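Local coordinates for uncharacterized protein (Bacteroides uniformis ATCC 8492, PDB 4Q68) that probably acts as a highly specific N-acetylmuramoyl-L-alanine amidase of the NlpC/P60 type, cutting the amide bond between sugar and peptide in cell-wall fragments, at residues H89-W94 with L186-M191; G174-I179 with R234-K239. All coordinates share one frame; numbering follows the deposited sequence.

Contact 1 of 2, residues H89-W94 with L186-M191; sequences HYIADW and LDVAHM. With NA (sodium ion), chain C; NAG (2-acetamido-2-deoxy-beta-D-glucopyranose), chain B.
Ile91 lays its branched CB and CG1 across Val188 at about a right angle, with Ile91 CB 3.8 Å from Val188 CB. Its CD1 reaches the selenium of Met191 (a selenomethionine), one of whose two conformers has the bend at chi3 (77°) that carries methyl CE over one face of Trp94, 4.3 Å from the centroid of the six-membered ring. Trp94 NE1 hydrogen-bonds to Glu46. These side chains fasten the start of helix 91-100 to strand 188-197 of the central antiparallel sheet, as in the papain-like NlpC/P60 fold; on the same strand, His190 touches Cys41 and hydrogen-bonds to His205, consistent with a Cys-His-His triad. Facing the helix start, Asp187 has its CG between backbone N and carbonyl carbon (chi1 57°), which directs OD2 to Ala92 N (2.8 Å, bent to 135°). Asp187 OD1 takes a water at 2.6 Å that in turn accepts from Ile91 N. An alanine at Asp187 would probably leave the Ala92 N-H and this water without their acceptor at the helix N terminus. Leu186 O binds sodium at 2.2 Å, with three waters and the carbonyls of Thr181 and Thr183, while Leu186 CD1 meets the edge of the Tyr90 ring.

Contact 2 of 2, residues G174-I179 with R234-K239; sequences GDIIAI and RVLRMK
The guanidinium of Arg237 takes the carboxylate of Asp175 at its edge in a salt bridge, the two planes only 22° apart. The grip is side-on and two-pronged: Arg237 NE donates to Asp175 OD1 at 2.8 Å in an almost straight bond (177°), and Arg237 NH2 to the syn lone pair of Asp175 OD2, also at 2.8 Å. The bend at chi3 of Arg237 (-63°) turns its end back to the aspartate. Both groups have further mates: Trp170 O accepts from Arg237 NH2, and Lys172 N donates to Asp175 OD2, so the salt bridge is fixed from the loop before strand 176-181. That strand pairs antiparallel with strand 230-238 in the central sheet of the NlpC/P60-like domain. Ile176 with Leu236 and Ala178 with Arg234 are hydrogen-bonded pairs; Ile177 with Val235, between them, is a non-hydrogen-bonded one. Ile176 N reaches Leu236 O and Leu236 N reaches Ile176 O, each at 2.8 Å. Ile177 and Val235 lie side by side on one face, Ile177 CD1 4.0 Å from Val235 CG2, while Val235 CG1 comes up against Asp175 OD2 at 3.5 Å. On the other face Ala178, Arg234 and Leu236 touch helix 91-100 and Ile176 meets Val45 of helix 41-53; the Arg234 guanidinium forms a salt bridge with Asp106 of strand 104-106. Beyond the paired residues, a water joins Gly174 O to Met238 N.

Along the chain, residues 89-94 come first, at the head of helix 91-100, followed by 174-179, 186-191 and 234-239. The two contacts therefore cross: contact 1 closes a loop of 91 residues that takes in the first half of contact 2, and contact 2 closes one of 54 residues that takes in the second half of contact 1. Strands 176-181 and 188-197 follow each other and pair antiparallel, through probable hydrogen bonds of His190 O with Ile179 N (2.8 Å) and Ala189 N with Ile179 O (2.9 Å). Contact 1 thus lays the helix on the sheet, and contact 2 adds the C-terminal strand 230-238 to it.

Contact 1 of 2, residues H89-W94 with L186-M191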
ATOM      1  N   HIS A  89       4.564  -4.865   6.959  1.00  5.88           N
ATOM      2  CA  HIS A  89       3.129  -5.001   7.191  1.00  5.94           C
ATOM      3  C   HIS A  89       2.407  -3.665   7.306  1.00  5.52           C
ATOM      4  O   HIS A  89       1.290  -3.529   6.820  1.00  6.95           O
ATOM      5  CB  HIS A  89       2.865  -5.768   8.479  1.00  6.52           C
ATOM      6  CG  HIS A  89       3.421  -7.146   8.467  1.00  6.70           C
ATOM      7  ND1 HIS A  89       2.900  -8.133   7.671  1.00  7.57           N
ATOM      8  CD2 HIS A  89       4.478  -7.685   9.114  1.00  7.18           C
ATOM      9  CE1 HIS A  89       3.596  -9.238   7.862  1.00  7.81           C
ATOM     10  NE2 HIS A  89       4.563  -8.994   8.726  1.00  7.35           N
ATOM     11  N   TYR A  90       3.019  -2.707   7.990  1.00  5.17           N
ATOM     12  CA  TYR A  90       2.396  -1.409   8.177  1.00  4.95           C
ATOM     13  C   TYR A  90       2.769  -0.486   7.032  1.00  4.81           C
ATOM     14  O   TYR A  90       3.953  -0.333   6.707  1.00  4.96           O
ATOM     15  CB  TYR A  90       2.798  -0.800   9.508  1.00  5.17           C
ATOM     16  CG  TYR A  90       2.249  -1.505  10.713  1.00  5.17           C
ATOM     17  CD1 TYR A  90       0.884  -1.525  10.969  1.00  5.98           C
ATOM     18  CD2 TYR A  90       3.093  -2.121  11.633  1.00  5.68           C
ATOM     19  CE1 TYR A  90       0.379  -2.135  12.098  1.00  6.07           C
ATOM     20  CE2 TYR A  90       2.592  -2.720  12.776  1.00  5.37           C
ATOM     21  CZ  TYR A  90       1.235  -2.711  13.011  1.00  5.42           C
ATOM     22  OH  TYR A  90       0.708  -3.243  14.165  1.00  6.65           O
ATOM     23  N   ILE A  91       1.774   0.155   6.436  1.00  4.90           N
ATOM     24  CA  ILE A  91       2.034   0.950   5.262  1.00  4.97           C
ATOM     25  C   ILE A  91       2.900   2.172   5.567  1.00  4.65           C
ATOM     26  O   ILE A  91       3.711   2.554   4.736  1.00  5.06           O
ATOM     27  CB  ILE A  91       0.733   1.256   4.502  1.00  5.58           C
ATOM     28  CG1 ILE A  91       0.052  -0.062   4.093  1.00  6.69           C
ATOM     29  CG2 ILE A  91       1.012   2.129   3.275  1.00  6.42           C
ATOM     30  CD1 ILE A  91       0.963  -1.081   3.390  1.00  8.21           C
ATOM     31  N   ALA A  92       2.825   2.747   6.766  1.00  4.74           N
ATOM     32  CA  ALA A  92       3.762   3.837   7.084  1.00  5.10           C
ATOM     33  C   ALA A  92       5.199   3.345   6.939  1.00  5.13           C
ATOM     34  O   ALA A  92       6.073   4.067   6.470  1.00  5.66           O
ATOM     35  CB  ALA A  92       3.538   4.374   8.488  1.00  5.82           C
ATOM     36  N   ASP A  93       5.447   2.111   7.377  1.00  5.09           N
ATOM     37  CA  ASP A  93       6.787   1.501   7.331  1.00  5.39           C
ATOM     38  C   ASP A  93       7.189   1.180   5.887  1.00  5.25           C
ATOM     39  O   ASP A  93       8.326   1.412   5.475  1.00  5.91           O
ATOM     40  CB  ASP A  93       6.749   0.233   8.186  1.00  5.99           C
ATOM     41  CG  ASP A  93       8.100  -0.187   8.742  1.00  6.93           C
ATOM     42  OD1 ASP A  93       9.110   0.543   8.619  1.00  7.99           O
ATOM     43  OD2 ASP A  93       8.103  -1.277   9.352  1.00  8.11           O
ATOM     44  N   TRP A  94       6.232   0.661   5.123  1.00  5.27           N
ATOM     45  CA  TRP A  94       6.382   0.378   3.694  1.00  5.01           C
ATOM     46  C   TRP A  94       6.765   1.657   2.931  1.00  5.22           C
ATOM     47  O   TRP A  94       7.669   1.640   2.102  1.00  5.54           O
ATOM     48  CB  TRP A  94       5.058  -0.218   3.211  1.00  5.15           C
ATOM     49  CG  TRP A  94       4.986  -0.795   1.837  1.00  5.52           C
ATOM     50  CD1 TRP A  94       5.104  -2.115   1.517  1.00  6.07           C
ATOM     51  CD2 TRP A  94       4.641  -0.116   0.626  1.00  5.33           C
ATOM     52  NE1 TRP A  94       4.882  -2.299   0.180  1.00  6.61           N
ATOM     53  CE2 TRP A  94       4.582  -1.090  -0.391  1.00  5.93           C
ATOM     54  CE3 TRP A  94       4.353   1.218   0.304  1.00  6.01           C
ATOM     55  CZ2 TRP A  94       4.266  -0.768  -1.709  1.00  6.55           C
ATOM     56  CZ3 TRP A  94       4.028   1.528  -1.014  1.00  6.30           C
ATOM     57  CH2 TRP A  94       3.996   0.540  -1.999  1.00  6.32           C
ATOM     58  N   LEU A 186      -4.080   1.429  13.853  1.00  5.75           N
ATOM     59  CA  LEU A 186      -3.801   1.130  12.458  1.00  5.94           C
ATOM     60  C   LEU A 186      -3.759   2.418  11.672  1.00  5.95           C
ATOM     61  O   LEU A 186      -4.637   3.251  11.801  1.00  7.55           O
ATOM     62  CB  LEU A 186      -4.880   0.202  11.898  1.00  6.86           C
ATOM     63  CG  LEU A 186      -4.656  -0.293  10.477  1.00  7.45           C
ATOM     64  CD1 LEU A 186      -3.374  -1.107  10.334  1.00  8.52           C
ATOM     65  CD2 LEU A 186      -5.868  -1.085  10.026  1.00  8.64           C
ATOM     66  N   ASP A 187      -2.757   2.561  10.806  1.00  5.42           N
ATOM     67  CA  ASP A 187      -2.561   3.786  10.052  1.00  5.21           C
ATOM     68  C   ASP A 187      -3.299   3.826   8.716  1.00  5.50           C
ATOM     69  O   ASP A 187      -3.833   4.869   8.333  1.00  6.71           O
ATOM     70  CB  ASP A 187      -1.068   4.052   9.831  1.00  5.24           C
ATOM     71  CG  ASP A 187      -0.339   2.924   9.128  1.00  5.07           C
ATOM     72  OD1 ASP A 187      -0.566   1.758   9.495  1.00  6.51           O
ATOM     73  OD2 ASP A 187       0.459   3.239   8.217  1.00  6.01           O
ATOM     74  N   VAL A 188      -3.292   2.709   7.997  1.00  5.42           N
ATOM     75  CA  VAL A 188      -3.810   2.601   6.636  1.00  5.31           C
ATOM     76  C   VAL A 188      -4.641   1.336   6.531  1.00  5.75           C
ATOM     77  O   VAL A 188      -4.272   0.304   7.081  1.00  7.19           O
ATOM     78  CB  VAL A 188      -2.643   2.577   5.626  1.00  5.84           C
ATOM     79  CG1 VAL A 188      -3.079   2.093   4.249  1.00  5.48           C
ATOM     80  CG2 VAL A 188      -1.990   3.931   5.542  1.00  6.43           C
ATOM     81  N   ALA A 189      -5.764   1.429   5.812  1.00  5.67           N
ATOM     82  CA  ALA A 189      -6.707   0.320   5.661  1.00  6.72           C
ATOM     83  C   ALA A 189      -6.800  -0.256   4.254  1.00  6.36           C
ATOM     84  O   ALA A 189      -7.298  -1.357   4.105  1.00  8.09           O
ATOM     85  CB  ALA A 189      -8.092   0.751   6.086  1.00  8.47           C
ATOM     86  N   HIS A 190      -6.388   0.470   3.219  1.00  5.80           N
ATOM     87  CA  HIS A 190      -6.624   0.044   1.833  0.65  5.43           C
ATOM     88  C   HIS A 190      -5.647   0.810   0.954  1.00  5.17           C
ATOM     89  O   HIS A 190      -5.133   1.851   1.358  1.00  5.96           O
ATOM     90  CB  HIS A 190      -8.078   0.350   1.441  0.65  6.14           C
ATOM     91  CG  HIS A 190      -8.562  -0.383   0.237  0.65  6.22           C
ATOM     92  ND1 HIS A 190      -8.910  -1.713   0.277  0.65  8.75           N
ATOM     93  CD2 HIS A 190      -8.777   0.033  -1.027  0.65  6.92           C
ATOM     94  CE1 HIS A 190      -9.312  -2.085  -0.923  0.65  8.84           C
ATOM     95  NE2 HIS A 190      -9.247  -1.044  -1.727  0.65  6.52           N
HETATM   96  N   MSE A 191      -5.387   0.272  -0.236  1.00  5.62           N
HETATM   97  CA  MSE A 191      -4.505   0.913  -1.210  0.60  5.24           C
HETATM   98  C   MSE A 191      -5.027   0.712  -2.618  1.00  5.20           C
HETATM   99  O   MSE A 191      -5.814  -0.200  -2.878  1.00  6.05           O
HETATM  100  CB  MSE A 191      -3.108   0.293  -1.177  0.60  6.36           C
HETATM  101  CG  MSE A 191      -2.470   0.230   0.176  0.60  6.49           C
HETATM  102 SE   MSE A 191      -0.621  -0.347   0.069  0.45  6.88          SE
HETATM  103  CE  MSE A 191       0.190   1.276  -0.555  0.60  7.44           C
TER
HETATM  104 NA    NA C 302      -5.824   4.738  12.952  1.00  9.89          NA
HETATM  105  C1  NAG B 301      -1.552  -6.033   4.851  0.50 10.08           C
HETATM  106  C2  NAG B 301      -1.006  -6.721   6.095  0.50  8.88           C
HETATM  107  C3  NAG B 301       0.287  -7.474   5.792  0.50  7.54           C
HETATM  108  C4  NAG B 301       0.184  -8.280   4.500  0.50  7.71           C
HETATM  109  C5  NAG B 301      -0.449  -7.476   3.370  0.50  8.17           C
HETATM  110  C6  NAG B 301      -0.639  -8.359   2.144  0.50  8.64           C
HETATM  111  C7  NAG B 301      -1.577  -5.751   8.278  0.50  8.75           C
HETATM  112  C8  NAG B 301      -1.255  -4.763   9.349  0.50  8.34           C
HETATM  113  N2  NAG B 301      -0.804  -5.773   7.189  0.50  9.27           N
HETATM  114  O1  NAG B 301      -2.806  -5.508   5.165  0.50 13.75           O
HETATM  115  O3  NAG B 301       0.512  -8.372   6.848  0.50  8.51           O
HETATM  116  O4  NAG B 301       1.446  -8.771   4.115  0.50  9.04           O
HETATM  117  O5  NAG B 301      -1.694  -6.963   3.794  0.50  9.12           O
HETATM  118  O6  NAG B 301      -1.483  -9.442   2.450  0.50  8.34           O
HETATM  119  O7  NAG B 301      -2.538  -6.493   8.455  0.50 10.12           O
HETATM  120  O   HOH W   1      -0.784  -0.068   7.593  1.00  7.60           O
HETATM  121  O   HOH W   2      -4.175   4.655  14.820  1.00 18.80           O
HETATM  122  O   HOH W   3      -6.877   6.414  14.325  1.00 12.80           O
HETATM  123  O   HOH W   4      -4.251   6.506  12.475  1.00 17.72           O

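Contact 2 of 2, residues G174-I179 with R234-K239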
ATOM      1  N   GLY A 174      -1.329   6.939 -11.962  1.00  5.60           N
ATOM      2  CA  GLY A 174      -0.272   6.017 -11.538  1.00  5.52           C
ATOM      3  C   GLY A 174       0.225   6.208 -10.125  1.00  5.09           C
ATOM      4  O   GLY A 174       0.969   5.368  -9.633  1.00  5.88           O
ATOM      5  N   ASP A 175      -0.168   7.296  -9.465  1.00  5.19           N
ATOM      6  CA  ASP A 175       0.209   7.469  -8.084  1.00  5.02           C
ATOM      7  C   ASP A 175      -0.378   6.345  -7.235  1.00  4.67           C
ATOM      8  O   ASP A 175      -1.455   5.806  -7.501  1.00  5.49           O
ATOM      9  CB  ASP A 175      -0.262   8.808  -7.527  1.00  5.64           C
ATOM     10  CG  ASP A 175       0.569  10.005  -8.004  1.00  5.70           C
ATOM     11  OD1 ASP A 175       1.640   9.796  -8.618  1.00  6.12           O
ATOM     12  OD2 ASP A 175       0.151  11.151  -7.716  1.00  6.32           O
ATOM     13  N   ILE A 176       0.356   6.019  -6.185  1.00  4.74           N
ATOM     14  CA  ILE A 176      -0.085   5.035  -5.209  1.00  4.76           C
ATOM     15  C   ILE A 176      -0.863   5.758  -4.113  1.00  4.62           C
ATOM     16  O   ILE A 176      -0.387   6.737  -3.527  1.00  5.59           O
ATOM     17  CB  ILE A 176       1.133   4.289  -4.639  1.00  5.22           C
ATOM     18  CG1 ILE A 176       1.815   3.480  -5.742  1.00  6.23           C
ATOM     19  CG2 ILE A 176       0.717   3.398  -3.480  1.00  5.69           C
ATOM     20  CD1 ILE A 176       3.215   3.039  -5.406  1.00  8.12           C
ATOM     21  N   ILE A 177      -2.064   5.257  -3.844  1.00  4.86           N
ATOM     22  CA  ILE A 177      -2.962   5.836  -2.870  1.00  5.05           C
ATOM     23  C   ILE A 177      -3.042   4.890  -1.678  1.00  4.87           C
ATOM     24  O   ILE A 177      -3.357   3.715  -1.840  1.00  5.87           O
ATOM     25  CB  ILE A 177      -4.364   6.014  -3.475  1.00  5.43           C
ATOM     26  CG1 ILE A 177      -4.330   6.862  -4.764  1.00  5.90           C
ATOM     27  CG2 ILE A 177      -5.327   6.582  -2.439  1.00  5.94           C
ATOM     28  CD1 ILE A 177      -3.733   8.253  -4.605  1.00  6.72           C
ATOM     29  N   ALA A 178      -2.767   5.410  -0.487  1.00  4.47           N
ATOM     30  CA  ALA A 178      -2.923   4.684   0.770  1.00  4.65           C
ATOM     31  C   ALA A 178      -4.030   5.371   1.557  1.00  4.70           C
ATOM     32  O   ALA A 178      -3.943   6.566   1.840  1.00  5.95           O
ATOM     33  CB  ALA A 178      -1.618   4.685   1.557  1.00  5.00           C
ATOM     34  N   ILE A 179      -5.085   4.639   1.867  1.00  4.83           N
ATOM     35  CA  ILE A 179      -6.252   5.205   2.525  1.00  5.21           C
ATOM     36  C   ILE A 179      -6.065   5.125   4.038  1.00  4.79           C
ATOM     37  O   ILE A 179      -5.907   4.048   4.592  1.00  5.36           O
ATOM     38  CB  ILE A 179      -7.537   4.490   2.089  1.00  5.57           C
ATOM     39  CG1 ILE A 179      -7.733   4.670   0.575  1.00  6.23           C
ATOM     40  CG2 ILE A 179      -8.720   5.018   2.883  1.00  6.24           C
ATOM     41  CD1 ILE A 179      -8.969   4.022  -0.002  1.00  7.18           C
ATOM     42  N   ARG A 234      -2.854   9.147   1.887  1.00  4.62           N
ATOM     43  CA  ARG A 234      -1.480   9.475   1.568  1.00  4.88           C
ATOM     44  C   ARG A 234      -1.277   9.148   0.089  1.00  4.83           C
ATOM     45  O   ARG A 234      -1.843   8.183  -0.424  1.00  5.54           O
ATOM     46  CB  ARG A 234      -0.488   8.701   2.449  1.00  4.90           C
ATOM     47  CG  ARG A 234      -0.632   9.027   3.927  1.00  5.26           C
ATOM     48  CD  ARG A 234       0.349   8.309   4.815  1.00  5.45           C
ATOM     49  NE  ARG A 234       1.712   8.782   4.584  1.00  5.36           N
ATOM     50  CZ  ARG A 234       2.786   8.369   5.250  1.00  5.30           C
ATOM     51  NH1 ARG A 234       2.696   7.425   6.165  1.00  5.57           N
ATOM     52  NH2 ARG A 234       3.971   8.893   4.997  1.00  5.55           N
ATOM     53  N   VAL A 235      -0.488   9.974  -0.586  1.00  4.94           N
ATOM     54  CA  VAL A 235      -0.217   9.844  -2.007  1.00  5.27           C
ATOM     55  C   VAL A 235       1.286   9.665  -2.178  1.00  4.89           C
ATOM     56  O   VAL A 235       2.074  10.513  -1.737  1.00  5.66           O
ATOM     57  CB  VAL A 235      -0.689  11.095  -2.779  1.00  5.76           C
ATOM     58  CG1 VAL A 235      -0.373  10.965  -4.257  1.00  6.25           C
ATOM     59  CG2 VAL A 235      -2.175  11.326  -2.559  1.00  6.14           C
ATOM     60  N   LEU A 236       1.662   8.538  -2.777  1.00  5.08           N
ATOM     61  CA  LEU A 236       3.058   8.184  -3.007  1.00  5.31           C
ATOM     62  C   LEU A 236       3.283   8.059  -4.505  1.00  5.08           C
ATOM     63  O   LEU A 236       2.355   7.782  -5.267  1.00  6.01           O
ATOM     64  CB  LEU A 236       3.432   6.856  -2.341  1.00  5.84           C
ATOM     65  CG  LEU A 236       3.191   6.704  -0.838  1.00  6.07           C
ATOM     66  CD1 LEU A 236       3.696   7.900  -0.049  1.00  6.42           C
ATOM     67  CD2 LEU A 236       1.730   6.412  -0.509  1.00  7.02           C
ATOM     68  N   ARG A 237       4.525   8.238  -4.942  1.00  5.64           N
ATOM     69  CA  ARG A 237       4.840   8.196  -6.365  1.00  5.83           C
ATOM     70  C   ARG A 237       6.133   7.433  -6.580  1.00  5.55           C
ATOM     71  O   ARG A 237       7.145   7.698  -5.931  1.00  6.56           O
ATOM     72  CB  ARG A 237       4.950   9.619  -6.899  1.00  6.60           C
ATOM     73  CG  ARG A 237       5.154   9.739  -8.414  1.00  7.13           C
ATOM     74  CD  ARG A 237       5.034  11.174  -8.883  1.00  8.02           C
ATOM     75  NE  ARG A 237       3.690  11.667  -8.620  1.00  7.37           N
ATOM     76  CZ  ARG A 237       3.356  12.922  -8.342  1.00  7.41           C
ATOM     77  NH1 ARG A 237       4.253  13.904  -8.321  1.00  8.82           N
ATOM     78  NH2 ARG A 237       2.080  13.193  -8.076  1.00  8.12           N
HETATM   79  N   MSE A 238       6.109   6.507  -7.522  1.00  5.82           N
HETATM   80  CA  MSE A 238       7.318   5.803  -7.943  0.90  5.95           C
HETATM   81  C   MSE A 238       8.409   6.772  -8.347  1.00  6.31           C
HETATM   82  O   MSE A 238       8.141   7.762  -9.042  1.00  6.96           O
HETATM   83  CB  MSE A 238       6.992   4.918  -9.151  0.90  6.14           C
HETATM   84  CG  MSE A 238       8.172   4.138  -9.677  0.90  6.27           C
HETATM   85 SE   MSE A 238       7.810   3.088 -11.249  0.67  6.68          SE
HETATM   86  CE  MSE A 238       7.543   4.589 -12.483  0.90  7.89           C
ATOM     87  N   LYS A 239       9.636   6.456  -7.938  1.00  6.78           N
ATOM     88  CA  LYS A 239      10.819   7.153  -8.402  0.50  7.41           C
ATOM     89  C   LYS A 239      11.718   6.088  -9.026  1.00  7.97           C
ATOM     90  O   LYS A 239      12.141   5.156  -8.359  1.00  8.59           O
ATOM     91  CB  LYS A 239      11.492   7.903  -7.250  0.50  8.66           C
ATOM     92  CG  LYS A 239      12.694   8.738  -7.663  0.50 10.50           C
ATOM     93  CD  LYS A 239      13.261   9.544  -6.504  0.50 14.97           C
ATOM     94  CE  LYS A 239      14.476  10.355  -6.941  0.50 19.00           C
ATOM     95  NZ  LYS A 239      15.207  10.950  -5.786  0.50 23.24           N
TER
HETATM   96  O   HOH W   5       3.609   6.030  -8.840  1.00 10.20           O